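Local coordinates for reticulocyte-binding protein 2a (Plasmodium vivax, PDB 4Z8N), which probably binds a receptor on reticulocytes during host-cell invasion by the malaria parasite, here represented by its largely alpha-helical erythrocyte-binding domain, at residues H221-L235 and S256-A270. Numbering follows the deposited sequence.
Sequences HTGKIIHGKENVLKL and SANFYATYKFSLKRA
Phe-259 and Ile-225 are the two knobs of a knobs-into-holes interface between roughly antiparallel segments (147° between their directions) of helices 199-237 and 246-297, within the Rh5-type coiled-coil domain. The segment axes close to 7.6 Å. Phe-259 fills the hollow bordered by His-227, Gly-228, Asn-231 and Leu-235; Gly-228, lacking a side chain, lets the backbones come close, its CA 3.5 Å from Phe-259 O. The ring rests on Asn-231, whose amide plane lies only 8° from the ring plane and whose CB stands almost on the ring normal, 3.4 Å from the centroid, as a CH-pi contact. A hydrogen bond from Asn-231 ND2 to His-227 O holds that amide in place. Leu-235 CD1 meets the ring at its edge, and Val-232 CG2 packs on Phe-259 CB. Ile-225 plugs the second hollow, among Tyr-263, Ser-266, Leu-267 and Ala-270. Its branches divide the work: CG2, anti to the backbone N, meets Tyr-263 CE1 at 3.6 Å, whereas CD1 reaches Ala-270 CB at 3.7 Å. Val-232 and Leu-235 also touch helix 149-162, which extends the packing. Beyond Ile-225 the interface turns polar. Arg-269 CB sits over one face of the His-221 imidazole, while Asp-9 hydrogen-bonds His-221 NE2 and forms a salt bridge with Arg-269 NE. At the ring's edge, His-221 ND1 and Ser-266 OG share a nearly straight hydrogen bond of 2.8 Å.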
ATOM      1  N   HIS A 221       1.140   3.467   4.676  1.00 31.87           N
ATOM      2  CA  HIS A 221      -0.176   2.834   4.695  1.00 31.78           C
ATOM      3  C   HIS A 221      -0.886   3.074   6.023  1.00 33.22           C
ATOM      4  O   HIS A 221      -2.100   3.272   6.056  1.00 32.34           O
ATOM      5  CB  HIS A 221      -0.061   1.332   4.429  1.00 30.32           C
ATOM      6  CG  HIS A 221       0.156   0.989   2.988  1.00 32.79           C
ATOM      7  ND1 HIS A 221      -0.722   1.368   1.995  1.00 33.30           N
ATOM      8  CD2 HIS A 221       1.140   0.291   2.376  1.00 27.26           C
ATOM      9  CE1 HIS A 221      -0.281   0.925   0.831  1.00 34.45           C
ATOM     10  NE2 HIS A 221       0.849   0.270   1.033  1.00 28.46           N
ATOM     11  N   THR A 222      -0.124   3.048   7.112  1.00 30.99           N
ATOM     12  CA  THR A 222      -0.665   3.300   8.445  1.00 36.30           C
ATOM     13  C   THR A 222      -1.292   4.692   8.542  1.00 38.56           C
ATOM     14  O   THR A 222      -2.346   4.869   9.156  1.00 35.36           O
ATOM     15  CB  THR A 222       0.431   3.152   9.523  1.00 43.54           C
ATOM     16  OG1 THR A 222       0.664   1.762   9.775  1.00 45.16           O
ATOM     17  CG2 THR A 222       0.014   3.823  10.816  1.00 51.39           C
ATOM     18  N   GLY A 223      -0.638   5.675   7.931  1.00 38.90           N
ATOM     19  CA  GLY A 223      -1.169   7.024   7.885  1.00 39.04           C
ATOM     20  C   GLY A 223      -2.518   7.088   7.189  1.00 40.20           C
ATOM     21  O   GLY A 223      -3.415   7.809   7.627  1.00 41.00           O
ATOM     22  N   LYS A 224      -2.663   6.330   6.104  1.00 36.44           N
ATOM     23  CA  LYS A 224      -3.912   6.295   5.349  1.00 36.84           C
ATOM     24  C   LYS A 224      -5.020   5.617   6.146  1.00 37.09           C
ATOM     25  O   LYS A 224      -6.166   6.069   6.141  1.00 35.38           O
ATOM     26  CB  LYS A 224      -3.720   5.571   4.014  1.00 37.70           C
ATOM     27  CG  LYS A 224      -2.646   6.168   3.121  1.00 38.61           C
ATOM     28  CD  LYS A 224      -3.005   7.577   2.684  1.00 44.05           C
ATOM     29  CE  LYS A 224      -2.018   8.086   1.648  1.00 47.75           C
ATOM     30  NZ  LYS A 224      -2.369   9.446   1.163  1.00 52.90           N
ATOM     31  N   ILE A 225      -4.672   4.523   6.818  1.00 35.13           N
ATOM     32  CA  ILE A 225      -5.623   3.790   7.644  1.00 34.11           C
ATOM     33  C   ILE A 225      -6.188   4.673   8.752  1.00 39.46           C
ATOM     34  O   ILE A 225      -7.402   4.745   8.943  1.00 42.36           O
ATOM     35  CB  ILE A 225      -4.971   2.547   8.267  1.00 36.88           C
ATOM     36  CG1 ILE A 225      -4.568   1.559   7.171  1.00 36.00           C
ATOM     37  CG2 ILE A 225      -5.913   1.887   9.262  1.00 39.73           C
ATOM     38  CD1 ILE A 225      -3.709   0.422   7.668  1.00 37.48           C
ATOM     39  N   ILE A 226      -5.297   5.352   9.468  1.00 41.20           N
ATOM     40  CA  ILE A 226      -5.693   6.247  10.549  1.00 44.43           C
ATOM     41  C   ILE A 226      -6.524   7.417  10.024  1.00 44.24           C
ATOM     42  O   ILE A 226      -7.535   7.790  10.619  1.00 45.10           O
ATOM     43  CB  ILE A 226      -4.459   6.779  11.308  1.00 45.03           C
ATOM     44  CG1 ILE A 226      -3.797   5.644  12.092  1.00 47.32           C
ATOM     45  CG2 ILE A 226      -4.843   7.909  12.246  1.00 44.16           C
ATOM     46  CD1 ILE A 226      -2.544   6.060  12.831  1.00 50.02           C
ATOM     47  N   HIS A 227      -6.096   7.982   8.898  1.00 44.03           N
ATOM     48  CA  HIS A 227      -6.814   9.083   8.267  1.00 45.44           C
ATOM     49  C   HIS A 227      -8.226   8.669   7.860  1.00 47.00           C
ATOM     50  O   HIS A 227      -9.194   9.392   8.107  1.00 42.67           O
ATOM     51  CB  HIS A 227      -6.046   9.588   7.045  1.00 47.33           C
ATOM     52  CG  HIS A 227      -6.733  10.702   6.317  1.00 52.46           C
ATOM     53  ND1 HIS A 227      -7.475  10.497   5.173  1.00 55.31           N
ATOM     54  CD2 HIS A 227      -6.784  12.032   6.565  1.00 55.36           C
ATOM     55  CE1 HIS A 227      -7.957  11.653   4.751  1.00 54.98           C
ATOM     56  NE2 HIS A 227      -7.552  12.599   5.577  1.00 58.87           N
ATOM     57  N   GLY A 228      -8.337   7.501   7.237  1.00 41.53           N
ATOM     58  CA  GLY A 228      -9.621   7.005   6.783  1.00 39.48           C
ATOM     59  C   GLY A 228     -10.561   6.677   7.927  1.00 42.17           C
ATOM     60  O   GLY A 228     -11.729   7.071   7.911  1.00 43.33           O
ATOM     61  N   LYS A 229     -10.048   5.960   8.923  1.00 36.86           N
ATOM     62  CA  LYS A 229     -10.859   5.518  10.053  1.00 40.67           C
ATOM     63  C   LYS A 229     -11.393   6.680  10.886  1.00 43.36           C
ATOM     64  O   LYS A 229     -12.588   6.744  11.179  1.00 44.41           O
ATOM     65  CB  LYS A 229     -10.055   4.568  10.945  1.00 39.46           C
ATOM     66  CG  LYS A 229     -10.775   4.187  12.233  1.00 39.57           C
ATOM     67  CD  LYS A 229     -10.092   3.032  12.949  1.00 39.97           C
ATOM     68  CE  LYS A 229     -10.830   2.682  14.236  1.00 44.73           C
ATOM     69  NZ  LYS A 229     -10.378   1.374  14.796  1.00 43.24           N
ATOM     70  N   GLU A 230     -10.510   7.597  11.266  1.00 44.29           N
ATOM     71  CA  GLU A 230     -10.902   8.725  12.105  1.00 48.55           C
ATOM     72  C   GLU A 230     -11.924   9.623  11.416  1.00 44.90           C
ATOM     73  O   GLU A 230     -12.827  10.151  12.062  1.00 47.48           O
ATOM     74  CB  GLU A 230      -9.676   9.546  12.509  1.00 58.26           C
ATOM     75  CG  GLU A 230      -8.796   8.865  13.543  1.00 65.72           C
ATOM     76  CD  GLU A 230      -7.596   9.705  13.928  1.00 71.51           C
ATOM     77  OE1 GLU A 230      -7.376  10.758  13.292  1.00 73.90           O
ATOM     78  OE2 GLU A 230      -6.874   9.314  14.868  1.00 73.80           O
ATOM     79  N   ASN A 231     -11.785   9.794  10.106  1.00 45.62           N
ATOM     80  CA  ASN A 231     -12.733  10.616   9.363  1.00 49.38           C
ATOM     81  C   ASN A 231     -14.097   9.944   9.256  1.00 46.73           C
ATOM     82  O   ASN A 231     -15.128  10.610   9.349  1.00 50.76           O
ATOM     83  CB  ASN A 231     -12.192  10.940   7.969  1.00 47.46           C
ATOM     84  CG  ASN A 231     -11.230  12.111   7.982  1.00 54.15           C
ATOM     85  OD1 ASN A 231     -11.636  13.256   8.168  1.00 53.92           O
ATOM     86  ND2 ASN A 231      -9.947  11.827   7.786  1.00 50.49           N
ATOM     87  N   VAL A 232     -14.099   8.628   9.062  1.00 42.66           N
ATOM     88  CA  VAL A 232     -15.341   7.862   9.061  1.00 41.79           C
ATOM     89  C   VAL A 232     -16.035   8.020  10.407  1.00 44.41           C
ATOM     90  O   VAL A 232     -17.233   8.296  10.472  1.00 46.10           O
ATOM     91  CB  VAL A 232     -15.099   6.363   8.771  1.00 37.16           C
ATOM     92  CG1 VAL A 232     -16.310   5.535   9.172  1.00 41.90           C
ATOM     93  CG2 VAL A 232     -14.771   6.147   7.303  1.00 34.05           C
ATOM     94  N   LEU A 233     -15.266   7.860  11.480  1.00 42.05           N
ATOM     95  CA  LEU A 233     -15.797   8.000  12.829  1.00 50.04           C
ATOM     96  C   LEU A 233     -16.248   9.432  13.104  1.00 56.27           C
ATOM     97  O   LEU A 233     -17.200   9.656  13.856  1.00 52.85           O
ATOM     98  CB  LEU A 233     -14.753   7.567  13.860  1.00 53.74           C
ATOM     99  CG  LEU A 233     -14.373   6.086  13.841  1.00 53.44           C
ATOM    100  CD1 LEU A 233     -13.402   5.763  14.968  1.00 52.68           C
ATOM    101  CD2 LEU A 233     -15.621   5.217  13.935  1.00 52.15           C
ATOM    102  N   LYS A 234     -15.571  10.399  12.493  1.00 53.45           N
ATOM    103  CA  LYS A 234     -15.940  11.799  12.677  1.00 62.73           C
ATOM    104  C   LYS A 234     -17.289  12.106  12.028  1.00 61.02           C
ATOM    105  O   LYS A 234     -18.090  12.862  12.577  1.00 63.48           O
ATOM    106  CB  LYS A 234     -14.860  12.731  12.120  1.00 60.76           C
ATOM    107  CG  LYS A 234     -15.340  14.165  11.941  1.00 66.66           C
ATOM    108  CD  LYS A 234     -14.209  15.171  12.028  1.00 71.79           C
ATOM    109  CE  LYS A 234     -14.694  16.466  12.670  1.00 79.70           C
ATOM    110  NZ  LYS A 234     -16.009  16.293  13.360  1.00 83.89           N
ATOM    111  N   LEU A 235     -17.541  11.505  10.868  1.00 59.70           N
ATOM    112  CA  LEU A 235     -18.804  11.704  10.161  1.00 59.32           C
ATOM    113  C   LEU A 235     -19.995  11.273  11.012  1.00 60.19           C
ATOM    114  O   LEU A 235     -21.079  11.850  10.915  1.00 64.23           O
ATOM    115  CB  LEU A 235     -18.801  10.939   8.837  1.00 53.06           C
ATOM    116  CG  LEU A 235     -17.831  11.460   7.776  1.00 50.21           C
ATOM    117  CD1 LEU A 235     -17.932  10.632   6.503  1.00 48.07           C
ATOM    118  CD2 LEU A 235     -18.093  12.935   7.489  1.00 52.76           C
ATOM    119  N   SER A 256     -17.792   9.955   2.145  1.00 39.31           N
ATOM    120  CA  SER A 256     -17.888   8.709   2.898  1.00 42.70           C
ATOM    121  C   SER A 256     -17.163   7.572   2.198  1.00 41.26           C
ATOM    122  O   SER A 256     -16.361   6.865   2.806  1.00 44.31           O
ATOM    123  CB  SER A 256     -19.353   8.325   3.112  1.00 40.52           C
ATOM    124  OG  SER A 256     -20.031   9.320   3.849  1.00 53.03           O
ATOM    125  N   ALA A 257     -17.459   7.401   0.915  1.00 39.91           N
ATOM    126  CA  ALA A 257     -16.882   6.317   0.133  1.00 39.34           C
ATOM    127  C   ALA A 257     -15.376   6.495  -0.021  1.00 37.62           C
ATOM    128  O   ALA A 257     -14.628   5.520   0.000  1.00 38.73           O
ATOM    129  CB  ALA A 257     -17.551   6.233  -1.229  1.00 37.88           C
ATOM    130  N   ASN A 258     -14.938   7.740  -0.168  1.00 37.06           N
ATOM    131  CA  ASN A 258     -13.517   8.033  -0.325  1.00 42.55           C
ATOM    132  C   ASN A 258     -12.727   7.760   0.953  1.00 40.07           C
ATOM    133  O   ASN A 258     -11.606   7.260   0.904  1.00 38.79           O
ATOM    134  CB  ASN A 258     -13.320   9.486  -0.766  1.00 50.08           C
ATOM    135  CG  ASN A 258     -11.868   9.822  -1.028  1.00 63.90           C
ATOM    136  OD1 ASN A 258     -11.288   9.386  -2.024  1.00 67.56           O
ATOM    137  ND2 ASN A 258     -11.270  10.603  -0.137  1.00 68.65           N
ATOM    138  N   PHE A 259     -13.314   8.088   2.098  1.00 40.03           N
ATOM    139  CA  PHE A 259     -12.681   7.808   3.384  1.00 40.91           C
ATOM    140  C   PHE A 259     -12.523   6.306   3.613  1.00 41.14           C
ATOM    141  O   PHE A 259     -11.478   5.846   4.081  1.00 34.87           O
ATOM    142  CB  PHE A 259     -13.490   8.430   4.527  1.00 47.35           C
ATOM    143  CG  PHE A 259     -13.310   9.916   4.657  1.00 49.67           C
ATOM    144  CD1 PHE A 259     -12.087  10.507   4.382  1.00 53.54           C
ATOM    145  CD2 PHE A 259     -14.363  10.724   5.053  1.00 50.71           C
ATOM    146  CE1 PHE A 259     -11.918  11.874   4.502  1.00 55.72           C
ATOM    147  CE2 PHE A 259     -14.201  12.092   5.171  1.00 52.16           C
ATOM    148  CZ  PHE A 259     -12.978  12.666   4.897  1.00 55.21           C
ATOM    149  N   TYR A 260     -13.554   5.536   3.280  1.00 42.33           N
ATOM    150  CA  TYR A 260     -13.491   4.093   3.480  1.00 40.09           C
ATOM    151  C   TYR A 260     -12.577   3.427   2.454  1.00 35.95           C
ATOM    152  O   TYR A 260     -11.844   2.495   2.783  1.00 31.93           O
ATOM    153  CB  TYR A 260     -14.882   3.461   3.422  1.00 38.62           C
ATOM    154  CG  TYR A 260     -14.834   1.952   3.523  1.00 42.19           C
ATOM    155  CD1 TYR A 260     -14.457   1.328   4.707  1.00 42.83           C
ATOM    156  CD2 TYR A 260     -15.143   1.151   2.429  1.00 39.21           C
ATOM    157  CE1 TYR A 260     -14.398  -0.050   4.803  1.00 42.29           C
ATOM    158  CE2 TYR A 260     -15.092  -0.229   2.516  1.00 42.94           C
ATOM    159  CZ  TYR A 260     -14.717  -0.823   3.705  1.00 45.76           C
ATOM    160  OH  TYR A 260     -14.660  -2.194   3.797  1.00 51.85           O
ATOM    161  N   ALA A 261     -12.622   3.906   1.214  1.00 33.82           N
ATOM    162  CA  ALA A 261     -11.771   3.361   0.159  1.00 40.27           C
ATOM    163  C   ALA A 261     -10.297   3.553   0.503  1.00 36.57           C
ATOM    164  O   ALA A 261      -9.475   2.671   0.257  1.00 35.83           O
ATOM    165  CB  ALA A 261     -12.091   4.008  -1.177  1.00 42.10           C
ATOM    166  N   THR A 262      -9.979   4.708   1.080  1.00 35.15           N
ATOM    167  CA  THR A 262      -8.624   5.010   1.531  1.00 37.68           C
ATOM    168  C   THR A 262      -8.202   4.062   2.649  1.00 38.78           C
ATOM    169  O   THR A 262      -7.091   3.530   2.645  1.00 41.84           O
ATOM    170  CB  THR A 262      -8.512   6.465   2.021  1.00 36.00           C
ATOM    171  OG1 THR A 262      -8.773   7.353   0.927  1.00 37.56           O
ATOM    172  CG2 THR A 262      -7.122   6.751   2.576  1.00 35.89           C
ATOM    173  N   TYR A 263      -9.103   3.860   3.605  1.00 35.62           N
ATOM    174  CA  TYR A 263      -8.878   2.936   4.706  1.00 34.23           C
ATOM    175  C   TYR A 263      -8.664   1.511   4.198  1.00 35.88           C
ATOM    176  O   TYR A 263      -7.703   0.842   4.576  1.00 34.12           O
ATOM    177  CB  TYR A 263     -10.061   2.987   5.680  1.00 31.67           C
ATOM    178  CG  TYR A 263     -10.079   1.885   6.715  1.00 33.54           C
ATOM    179  CD1 TYR A 263      -9.353   2.001   7.893  1.00 34.29           C
ATOM    180  CD2 TYR A 263     -10.835   0.735   6.521  1.00 35.62           C
ATOM    181  CE1 TYR A 263      -9.372   0.996   8.844  1.00 35.76           C
ATOM    182  CE2 TYR A 263     -10.859  -0.272   7.464  1.00 33.63           C
ATOM    183  CZ  TYR A 263     -10.126  -0.136   8.623  1.00 35.71           C
ATOM    184  OH  TYR A 263     -10.151  -1.136   9.563  1.00 43.25           O
ATOM    185  N   LYS A 264      -9.565   1.058   3.332  1.00 32.80           N
ATOM    186  CA  LYS A 264      -9.535  -0.311   2.832  1.00 34.64           C
ATOM    187  C   LYS A 264      -8.313  -0.585   1.954  1.00 33.88           C
ATOM    188  O   LYS A 264      -7.698  -1.645   2.047  1.00 36.39           O
ATOM    189  CB  LYS A 264     -10.819  -0.610   2.054  1.00 36.37           C
ATOM    190  CG  LYS A 264     -10.894  -2.015   1.478  1.00 42.51           C
ATOM    191  CD  LYS A 264     -12.174  -2.202   0.679  1.00 44.60           C
ATOM    192  CE  LYS A 264     -12.241  -3.572   0.032  1.00 47.59           C
ATOM    193  NZ  LYS A 264     -13.486  -3.726  -0.775  1.00 54.87           N
ATOM    194  N   PHE A 265      -7.976   0.376   1.100  1.00 32.16           N
ATOM    195  CA  PHE A 265      -6.851   0.248   0.183  1.00 30.23           C
ATOM    196  C   PHE A 265      -5.543  -0.011   0.937  1.00 34.11           C
ATOM    197  O   PHE A 265      -4.728  -0.832   0.516  1.00 31.15           O
ATOM    198  CB  PHE A 265      -6.735   1.515  -0.674  1.00 31.45           C
ATOM    199  CG  PHE A 265      -5.704   1.432  -1.765  1.00 31.36           C
ATOM    200  CD1 PHE A 265      -5.908   0.624  -2.871  1.00 31.60           C
ATOM    201  CD2 PHE A 265      -4.546   2.192  -1.699  1.00 34.03           C
ATOM    202  CE1 PHE A 265      -4.969   0.559  -3.882  1.00 32.93           C
ATOM    203  CE2 PHE A 265      -3.602   2.130  -2.710  1.00 32.45           C
ATOM    204  CZ  PHE A 265      -3.813   1.314  -3.802  1.00 34.20           C
ATOM    205  N   SER A 266      -5.355   0.674   2.061  1.00 32.52           N
ATOM    206  CA  SER A 266      -4.110   0.553   2.818  1.00 32.99           C
ATOM    207  C   SER A 266      -4.143  -0.561   3.862  1.00 34.20           C
ATOM    208  O   SER A 266      -3.102  -1.136   4.185  1.00 31.80           O
ATOM    209  CB  SER A 266      -3.770   1.882   3.491  1.00 31.96           C
ATOM    210  OG  SER A 266      -3.133   2.756   2.575  1.00 35.81           O
ATOM    211  N   LEU A 267      -5.328  -0.867   4.384  1.00 31.13           N
ATOM    212  CA  LEU A 267      -5.465  -1.916   5.394  1.00 32.77           C
ATOM    213  C   LEU A 267      -4.986  -3.263   4.863  1.00 33.59           C
ATOM    214  O   LEU A 267      -4.260  -3.986   5.543  1.00 34.16           O
ATOM    215  CB  LEU A 267      -6.918  -2.031   5.864  1.00 36.48           C
ATOM    216  CG  LEU A 267      -7.200  -3.119   6.904  1.00 39.92           C
ATOM    217  CD1 LEU A 267      -6.483  -2.807   8.208  1.00 40.64           C
ATOM    218  CD2 LEU A 267      -8.695  -3.280   7.139  1.00 38.47           C
ATOM    219  N   LYS A 268      -5.393  -3.584   3.640  1.00 35.95           N
ATOM    220  CA  LYS A 268      -5.025  -4.840   2.997  1.00 41.61           C
ATOM    221  C   LYS A 268      -3.510  -4.997   2.900  1.00 42.08           C
ATOM    222  O   LYS A 268      -2.979  -6.099   3.032  1.00 47.29           O
ATOM    223  CB  LYS A 268      -5.654  -4.919   1.603  1.00 50.10           C
ATOM    224  CG  LYS A 268      -5.284  -6.165   0.818  1.00 58.75           C
ATOM    225  CD  LYS A 268      -6.062  -6.248  -0.483  1.00 65.13           C
ATOM    226  CE  LYS A 268      -5.194  -5.882  -1.673  1.00 67.63           C
ATOM    227  NZ  LYS A 268      -5.966  -5.936  -2.944  1.00 69.57           N
ATOM    228  N   ARG A 269      -2.821  -3.881   2.684  1.00 38.45           N
ATOM    229  CA  ARG A 269      -1.373  -3.882   2.508  1.00 39.65           C
ATOM    230  C   ARG A 269      -0.640  -3.917   3.841  1.00 42.90           C
ATOM    231  O   ARG A 269       0.450  -4.481   3.942  1.00 45.04           O
ATOM    232  CB  ARG A 269      -0.938  -2.656   1.704  1.00 35.17           C
ATOM    233  CG  ARG A 269      -1.593  -2.575   0.345  1.00 34.49           C
ATOM    234  CD  ARG A 269      -1.226  -3.785  -0.492  1.00 36.64           C
ATOM    235  NE  ARG A 269       0.136  -3.692  -1.011  1.00 36.66           N
ATOM    236  CZ  ARG A 269       0.896  -4.742  -1.305  1.00 37.31           C
ATOM    237  NH1 ARG A 269       0.434  -5.970  -1.118  1.00 31.94           N
ATOM    238  NH2 ARG A 269       2.120  -4.560  -1.781  1.00 36.40           N
ATOM    239  N   ALA A 270      -1.244  -3.314   4.859  1.00 61.22           N
ATOM    240  CA  ALA A 270      -0.660  -3.290   6.192  1.00 57.41           C
ATOM    241  C   ALA A 270      -0.471  -4.702   6.747  1.00 56.65           C
ATOM    242  O   ALA A 270       0.514  -4.980   7.430  1.00 57.93           O
ATOM    243  CB  ALA A 270      -1.523  -2.462   7.133  1.00 58.54           C
TER